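Protein Niban 2 (Homo sapiens, PDB 7CTP) may suppress apoptosis and promote melanoma cell invasion, and is a myristoylated, phosphorylated Niban-family protein carrying a PH domain. Local coordinates at residues D33-A38 against K292-Q297; F157-W162 against A184-C189; F171-E176 against D180-V185. All coordinates share one frame; numbering follows the deposited sequence.

Contact 1. Residues D33-A38 against K292-Q297; sequences DQYGVA and KVQQVQ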
# COMPACT_ATOMS: atom_id res chain seq x y z
N ASP A 33 -5.37 -19.50 -10.77
CA ASP A 33 -6.38 -19.13 -11.76
C ASP A 33 -6.16 -17.71 -12.26
O ASP A 33 -6.25 -17.44 -13.46
CB ASP A 33 -7.78 -19.28 -11.16
CG ASP A 33 -8.27 -20.72 -11.15
OD1 ASP A 33 -7.63 -21.59 -11.79
OD2 ASP A 33 -9.31 -20.98 -10.50
N GLN A 34 -5.86 -16.78 -11.34
CA GLN A 34 -5.69 -15.38 -11.73
C GLN A 34 -4.43 -15.16 -12.56
O GLN A 34 -4.38 -14.23 -13.36
CB GLN A 34 -5.62 -14.47 -10.49
CG GLN A 34 -6.96 -14.16 -9.82
CD GLN A 34 -8.02 -13.62 -10.78
OE1 GLN A 34 -7.80 -12.64 -11.48
NE2 GLN A 34 -9.18 -14.29 -10.81
N TYR A 35 -3.40 -15.99 -12.36
CA TYR A 35 -2.09 -15.67 -12.92
C TYR A 35 -2.15 -15.55 -14.44
O TYR A 35 -1.64 -14.58 -15.01
CB TYR A 35 -1.06 -16.72 -12.51
CG TYR A 35 0.36 -16.22 -12.71
CD1 TYR A 35 1.00 -15.47 -11.73
CD2 TYR A 35 1.03 -16.44 -13.91
CE1 TYR A 35 2.29 -15.00 -11.92
CE2 TYR A 35 2.31 -15.97 -14.11
CZ TYR A 35 2.93 -15.26 -13.11
OH TYR A 35 4.21 -14.79 -13.31
N GLY A 36 -2.77 -16.52 -15.10
CA GLY A 36 -2.81 -16.47 -16.55
C GLY A 36 -3.68 -15.35 -17.09
O GLY A 36 -3.46 -14.86 -18.20
N VAL A 37 -4.69 -14.94 -16.32
CA VAL A 37 -5.53 -13.81 -16.73
C VAL A 37 -4.72 -12.53 -16.66
O VAL A 37 -4.73 -11.71 -17.59
CB VAL A 37 -6.79 -13.73 -15.85
CG1 VAL A 37 -7.59 -12.46 -16.17
CG2 VAL A 37 -7.67 -14.99 -16.01
N ALA A 38 -3.98 -12.33 -15.56
CA ALA A 38 -3.11 -11.17 -15.44
C ALA A 38 -2.07 -11.14 -16.55
O ALA A 38 -1.75 -10.07 -17.08
CB ALA A 38 -2.43 -11.16 -14.07
N LYS A 292 6.40 -22.31 -9.36
CA LYS A 292 5.72 -23.19 -10.30
C LYS A 292 5.10 -22.40 -11.45
O LYS A 292 5.17 -22.82 -12.61
CB LYS A 292 4.66 -24.03 -9.58
CG LYS A 292 3.77 -24.85 -10.52
CD LYS A 292 2.84 -25.75 -9.72
CE LYS A 292 1.63 -24.97 -9.22
NZ LYS A 292 0.70 -25.81 -8.40
N VAL A 293 4.47 -21.25 -11.15
CA VAL A 293 3.85 -20.49 -12.23
C VAL A 293 4.92 -19.86 -13.12
O VAL A 293 4.75 -19.77 -14.34
CB VAL A 293 2.86 -19.45 -11.69
CG1 VAL A 293 1.71 -20.13 -10.97
CG2 VAL A 293 3.53 -18.41 -10.79
N GLN A 294 6.05 -19.43 -12.54
CA GLN A 294 7.09 -18.81 -13.35
C GLN A 294 7.71 -19.81 -14.31
O GLN A 294 8.18 -19.42 -15.39
CB GLN A 294 8.18 -18.19 -12.46
CG GLN A 294 7.74 -16.92 -11.72
CD GLN A 294 8.71 -16.51 -10.62
OE1 GLN A 294 9.53 -17.31 -10.16
NE2 GLN A 294 8.61 -15.26 -10.19
N GLN A 295 7.70 -21.10 -13.96
CA GLN A 295 8.23 -22.13 -14.84
C GLN A 295 7.38 -22.30 -16.10
O GLN A 295 7.91 -22.52 -17.20
CB GLN A 295 8.33 -23.46 -14.10
CG GLN A 295 9.07 -24.53 -14.87
CD GLN A 295 10.45 -24.81 -14.31
OE1 GLN A 295 10.94 -24.08 -13.45
NE2 GLN A 295 11.07 -25.86 -14.80
N VAL A 296 6.05 -22.23 -15.96
CA VAL A 296 5.20 -22.40 -17.13
C VAL A 296 4.84 -21.08 -17.81
O VAL A 296 4.21 -21.11 -18.88
CB VAL A 296 3.90 -23.16 -16.80
CG1 VAL A 296 4.24 -24.53 -16.22
CG2 VAL A 296 3.03 -22.35 -15.85
N GLN A 297 5.24 -19.94 -17.25
CA GLN A 297 4.87 -18.66 -17.86
C GLN A 297 5.34 -18.53 -19.30
O GLN A 297 4.55 -18.05 -20.14
CB GLN A 297 5.40 -17.48 -17.02
CG GLN A 297 4.94 -16.12 -17.55
CD GLN A 297 5.40 -14.95 -16.69
OE1 GLN A 297 5.53 -15.08 -15.47
NE2 GLN A 297 5.63 -13.81 -17.33

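Contact 2. Residues F157-W162 against A184-C189; sequences FPLILW and AVLQDC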
# COMPACT_ATOMS: atom_id res chain seq x y z
N PHE A 157 6.34 11.85 26.59
CA PHE A 157 6.28 11.87 25.13
C PHE A 157 6.45 10.46 24.59
O PHE A 157 7.51 10.08 24.10
CB PHE A 157 7.34 12.82 24.57
CG PHE A 157 7.30 14.18 25.20
CD1 PHE A 157 6.27 15.06 24.90
CD2 PHE A 157 8.26 14.55 26.13
CE1 PHE A 157 6.22 16.30 25.50
CE2 PHE A 157 8.21 15.80 26.73
CZ PHE A 157 7.19 16.67 26.41
N PRO A 158 5.40 9.65 24.67
CA PRO A 158 5.48 8.28 24.17
C PRO A 158 5.21 8.22 22.67
O PRO A 158 4.63 9.13 22.08
CB PRO A 158 4.39 7.56 24.96
CG PRO A 158 3.34 8.62 25.14
CD PRO A 158 4.07 9.95 25.23
N LEU A 159 5.67 7.12 22.07
CA LEU A 159 5.34 6.74 20.70
C LEU A 159 5.15 5.23 20.71
O LEU A 159 6.08 4.49 21.04
CB LEU A 159 6.45 7.12 19.71
CG LEU A 159 6.11 7.87 18.42
CD1 LEU A 159 5.21 9.04 18.72
CD2 LEU A 159 7.38 8.35 17.76
N ILE A 160 3.95 4.77 20.37
CA ILE A 160 3.60 3.35 20.45
C ILE A 160 3.27 2.86 19.05
O ILE A 160 2.53 3.52 18.31
CB ILE A 160 2.42 3.12 21.42
CG1 ILE A 160 2.86 3.44 22.84
CG2 ILE A 160 1.94 1.66 21.32
CD1 ILE A 160 1.70 3.67 23.79
N LEU A 161 3.83 1.71 18.69
CA LEU A 161 3.54 1.07 17.41
C LEU A 161 2.58 -0.09 17.65
O LEU A 161 2.93 -1.06 18.33
CB LEU A 161 4.83 0.55 16.77
CG LEU A 161 5.89 1.59 16.43
CD1 LEU A 161 7.03 0.91 15.67
CD2 LEU A 161 5.30 2.71 15.61
N TRP A 162 1.38 -0.00 17.07
CA TRP A 162 0.34 -1.01 17.17
C TRP A 162 0.15 -1.70 15.82
O TRP A 162 0.27 -1.07 14.77
CB TRP A 162 -0.98 -0.37 17.61
CG TRP A 162 -2.19 -1.27 17.57
CD1 TRP A 162 -2.71 -2.00 18.61
CD2 TRP A 162 -3.05 -1.49 16.46
NE1 TRP A 162 -3.84 -2.67 18.20
CE2 TRP A 162 -4.07 -2.37 16.88
CE3 TRP A 162 -3.07 -1.03 15.14
CZ2 TRP A 162 -5.09 -2.80 16.03
CZ3 TRP A 162 -4.08 -1.46 14.29
CH2 TRP A 162 -5.07 -2.34 14.74
N ALA A 184 7.30 11.48 12.50
CA ALA A 184 7.38 11.66 11.05
C ALA A 184 8.19 10.55 10.41
O ALA A 184 7.81 10.01 9.36
CB ALA A 184 7.98 13.02 10.72
N VAL A 185 9.33 10.21 11.01
CA VAL A 185 10.21 9.18 10.46
C VAL A 185 9.52 7.83 10.47
O VAL A 185 9.59 7.06 9.50
CB VAL A 185 11.54 9.13 11.24
CG1 VAL A 185 12.33 7.86 10.90
CG2 VAL A 185 12.36 10.39 10.97
N LEU A 186 8.85 7.50 11.59
CA LEU A 186 8.18 6.20 11.66
C LEU A 186 6.97 6.15 10.74
O LEU A 186 6.65 5.09 10.19
CB LEU A 186 7.80 5.87 13.10
CG LEU A 186 9.01 5.65 14.02
CD1 LEU A 186 8.57 5.44 15.46
CD2 LEU A 186 9.84 4.48 13.52
N GLN A 187 6.27 7.29 10.56
CA GLN A 187 5.22 7.35 9.56
C GLN A 187 5.77 7.05 8.17
O GLN A 187 5.13 6.35 7.38
CB GLN A 187 4.55 8.73 9.53
CG GLN A 187 3.49 8.98 10.59
CD GLN A 187 3.00 10.43 10.58
OE1 GLN A 187 3.52 11.28 9.85
NE2 GLN A 187 2.00 10.71 11.39
N ASP A 188 6.95 7.59 7.86
CA ASP A 188 7.61 7.28 6.58
C ASP A 188 7.96 5.80 6.48
O ASP A 188 7.81 5.20 5.41
CB ASP A 188 8.89 8.11 6.41
CG ASP A 188 8.64 9.59 6.19
OD1 ASP A 188 7.46 10.02 6.14
OD2 ASP A 188 9.64 10.34 6.06
N CYS A 189 8.45 5.21 7.57
CA CYS A 189 8.76 3.78 7.60
C CYS A 189 7.52 2.95 7.27
O CYS A 189 7.58 2.02 6.46
CB CYS A 189 9.28 3.38 8.98
SG CYS A 189 10.97 3.93 9.36

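Contact 3. Residues F171-E176 against D180-V185; sequences FCMMTE and DKWQAV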
# COMPACT_ATOMS: atom_id res chain seq x y z
N PHE A 171 7.79 3.02 22.88
CA PHE A 171 8.93 3.92 22.96
C PHE A 171 8.52 5.18 23.72
O PHE A 171 7.34 5.51 23.81
CB PHE A 171 9.42 4.33 21.57
CG PHE A 171 9.75 3.18 20.67
CD1 PHE A 171 10.88 2.41 20.88
CD2 PHE A 171 8.94 2.88 19.58
CE1 PHE A 171 11.19 1.36 20.03
CE2 PHE A 171 9.23 1.83 18.74
CZ PHE A 171 10.36 1.07 18.96
N CYS A 172 9.51 5.89 24.26
CA CYS A 172 9.24 7.27 24.64
C CYS A 172 10.50 8.10 24.40
O CYS A 172 11.61 7.58 24.27
CB CYS A 172 8.70 7.40 26.08
SG CYS A 172 9.82 7.00 27.38
N MET A 173 10.28 9.40 24.27
CA MET A 173 11.32 10.37 23.98
C MET A 173 11.36 11.42 25.08
O MET A 173 10.40 11.59 25.85
CB MET A 173 11.10 11.05 22.62
CG MET A 173 11.22 10.12 21.43
SD MET A 173 9.68 9.21 21.17
CE MET A 173 10.19 7.97 20.00
N MET A 174 12.47 12.14 25.12
CA MET A 174 12.69 13.08 26.21
C MET A 174 11.98 14.41 25.98
O MET A 174 11.59 15.08 26.95
CB MET A 174 14.19 13.30 26.38
CG MET A 174 14.55 13.89 27.67
SD MET A 174 16.06 13.17 28.30
CE MET A 174 16.95 12.79 26.83
N THR A 175 11.80 14.80 24.72
CA THR A 175 11.25 16.10 24.37
C THR A 175 10.15 15.93 23.33
O THR A 175 10.18 14.98 22.53
CB THR A 175 12.33 17.03 23.81
OG1 THR A 175 12.81 16.51 22.57
CG2 THR A 175 13.49 17.15 24.78
N GLU A 176 9.21 16.87 23.33
CA GLU A 176 8.20 16.90 22.27
C GLU A 176 8.85 17.01 20.90
O GLU A 176 8.31 16.49 19.91
CB GLU A 176 7.23 18.06 22.50
CG GLU A 176 6.06 18.12 21.50
CD GLU A 176 5.16 19.33 21.72
OE1 GLU A 176 3.93 19.18 21.60
OE2 GLU A 176 5.69 20.43 21.99
N ASP A 180 8.06 14.44 17.86
CA ASP A 180 7.56 14.88 16.56
C ASP A 180 8.43 14.37 15.43
O ASP A 180 7.92 14.00 14.36
CB ASP A 180 7.48 16.41 16.51
CG ASP A 180 6.37 16.98 17.37
OD1 ASP A 180 5.50 16.21 17.82
OD2 ASP A 180 6.38 18.20 17.61
N LYS A 181 9.75 14.37 15.63
CA LYS A 181 10.66 13.91 14.59
C LYS A 181 10.50 12.41 14.36
O LYS A 181 10.38 11.95 13.22
CB LYS A 181 12.10 14.24 14.97
CG LYS A 181 13.14 13.84 13.93
CD LYS A 181 12.78 14.38 12.55
CE LYS A 181 14.03 14.56 11.69
NZ LYS A 181 13.88 15.72 10.78
N TRP A 182 10.49 11.65 15.45
CA TRP A 182 10.36 10.20 15.32
C TRP A 182 8.99 9.80 14.79
O TRP A 182 8.86 8.78 14.12
CB TRP A 182 10.65 9.53 16.65
CG TRP A 182 12.11 9.24 16.86
CD1 TRP A 182 12.95 9.84 17.75
CD2 TRP A 182 12.90 8.28 16.15
NE1 TRP A 182 14.22 9.32 17.64
CE2 TRP A 182 14.22 8.36 16.66
CE3 TRP A 182 12.63 7.37 15.12
CZ2 TRP A 182 15.25 7.55 16.19
CZ3 TRP A 182 13.66 6.57 14.66
CH2 TRP A 182 14.95 6.67 15.19
N GLN A 183 7.95 10.59 15.09
CA GLN A 183 6.64 10.29 14.53
C GLN A 183 6.64 10.44 13.01
O GLN A 183 6.08 9.60 12.30
CB GLN A 183 5.56 11.18 15.13
CG GLN A 183 4.20 10.90 14.54
CD GLN A 183 3.09 11.64 15.24
OE1 GLN A 183 3.33 12.56 16.01
NE2 GLN A 183 1.86 11.24 14.96
N ALA A 184 7.30 11.48 12.50
CA ALA A 184 7.38 11.66 11.05
C ALA A 184 8.19 10.55 10.41
O ALA A 184 7.81 10.01 9.36
CB ALA A 184 7.98 13.02 10.72
N VAL A 185 9.33 10.21 11.01
CA VAL A 185 10.21 9.18 10.46
C VAL A 185 9.52 7.83 10.47
O VAL A 185 9.59 7.06 9.50
CB VAL A 185 11.54 9.13 11.24
CG1 VAL A 185 12.33 7.86 10.90
CG2 VAL A 185 12.36 10.39 10.97

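Contact 1. Residues D33-A38 against K292-Q297
Y35 meets V293 and Q297 where two long helices of this largely helical chain, 10-48 and 260-337, pass each other on the side of the chain away from the PH domain. The local axes run at 37° to one another and come no nearer than 11.2 Å, a separation too wide for backbone packing, so the gap is bridged by the length of the tyrosine. Its ring leaves helix 10-48 with CG anti to the backbone N (chi1 -163°), a torsion that carries the phenol across to the other helix. Over one face sits the CG2 methyl of V293, 3.9 Å from the Y35 ring centroid and close to the ring normal, shifted toward the rim, a CH-pi contact. The ring is gripped a second time at its edge, where the hydroxyl donates to the side-chain carbonyl of Q297. With the phenol replaced by an alanine, the V293 methyl is likely to lose its aromatic face and Q297 OE1 this donor. The amide of Q297 is also held from its other end, NE2 bonding to Q301 one turn on, which probably limits its rotation. Beside it, the Q294 amide turns to E204 at the start of helix 204-218, which also packs on Y35. The Y35 OH to Q297 OE1 bond is short, 2.5 Å, with the donor lying above the carbonyl plane, 39° out of it.

Contact 2. Residues F157-W162 against A184-C189
L186 touches two leucines of strand 157-162 with one methyl, CD1, and these three buried side chains make up the close part of the contact. The tighter pairing is with L159, whose CD2 lies 3.9 Å from CD1 of L186; the two side chains approach at a slope rather than running alongside. Toward L161 the fit is slacker, with its CD2 standing 4.3 Å from the same L186 CD1. L186 has CG anti to its carbonyl carbon (chi1 -66°) and an extended chi2, which drives the methyl out from the helix at the strand. The backbones stay well apart, the nearest CA atoms, those of L161 and L186, being 9.0 Å from each other. This is the core of the PH domain: helix 176-194, following the last strand, packs across the open end of the bent antiparallel sheet, as in PH domains generally, and contributes apolar side chains. Strand alternation supplies the evidence, since L159 and L161 direct their CB atoms at the helix while I160 between them points its CB away; its side chain packs on Y130. W182 and M173 close in on L159 as well, and F171 on L161. The looser side is the outward one, where A184 and Q187 are partly exposed. Separately, on another part of the helix, buried D188 uses OD1 for a salt bridge with R191 and a hydrogen bond from Q402.

Contact 3. Residues F171-E176 against D180-V185
The carbonyl oxygen of E176 accepts the backbone N-H of D180 at 2.9 Å, with an N-H...O angle of 159°. This i to i+4 bond belongs to the first turn of helix 176-194, the C-terminal helix of the PH fold, which the chain enters after a short turn at M174 and T175 that follows strand 169-173. T175 occupies the N-cap position, and its OG1 accepts from the N of E178, an independent sign of where the helix begins. On the outer surface the two acidic side chains slant across each other, the CG methylene of E176 lying 3.9 Å from OD2 of D180. Their carboxylates remain apart, E176 OE1 being 4.8 Å from D180 OD2; two like charges this close near a helix start would probably be eased by the helix dipole and by solvent, as both residues are exposed. The inner side is apolar. M173 turns its CB toward the helix, and its chain, bent at chi2 (82°), brings the terminal methyl against W182. The two side chains cross at about a right angle, and CE meets CB, CG and CD1 rather than the benzene ring. F70 meets the W182 ring edge-to-face and L74 also touches the pair, joining the helix to neighbouring strands of the sheet. The closest apolar approach is M173 CE to W182 CB, 3.7 Å, with W182 CG just beyond at 3.9 Å from the same methyl.

Contacts 2 and 3 are two parts of one PH-domain core. Their centres lie about 7 Å apart, they share A184 and V185 of helix 176-194, and the strands they use are neighbours in the sheet: the F157 O to M173 N and L159 N to F171 O distances are both 2.9 Å, consistent with antiparallel pairing. Contact 1 is separate, its centre about 39 Å from that of contact 2 and about 45 Å from that of contact 3, on the opposite side of the chain's centre. Along the sequence, however, both PH contacts are nested in the loop that contact 1 closes. A glycerol, probably from crystallisation, lies about 4 Å from the Q297 side chain in contact 1.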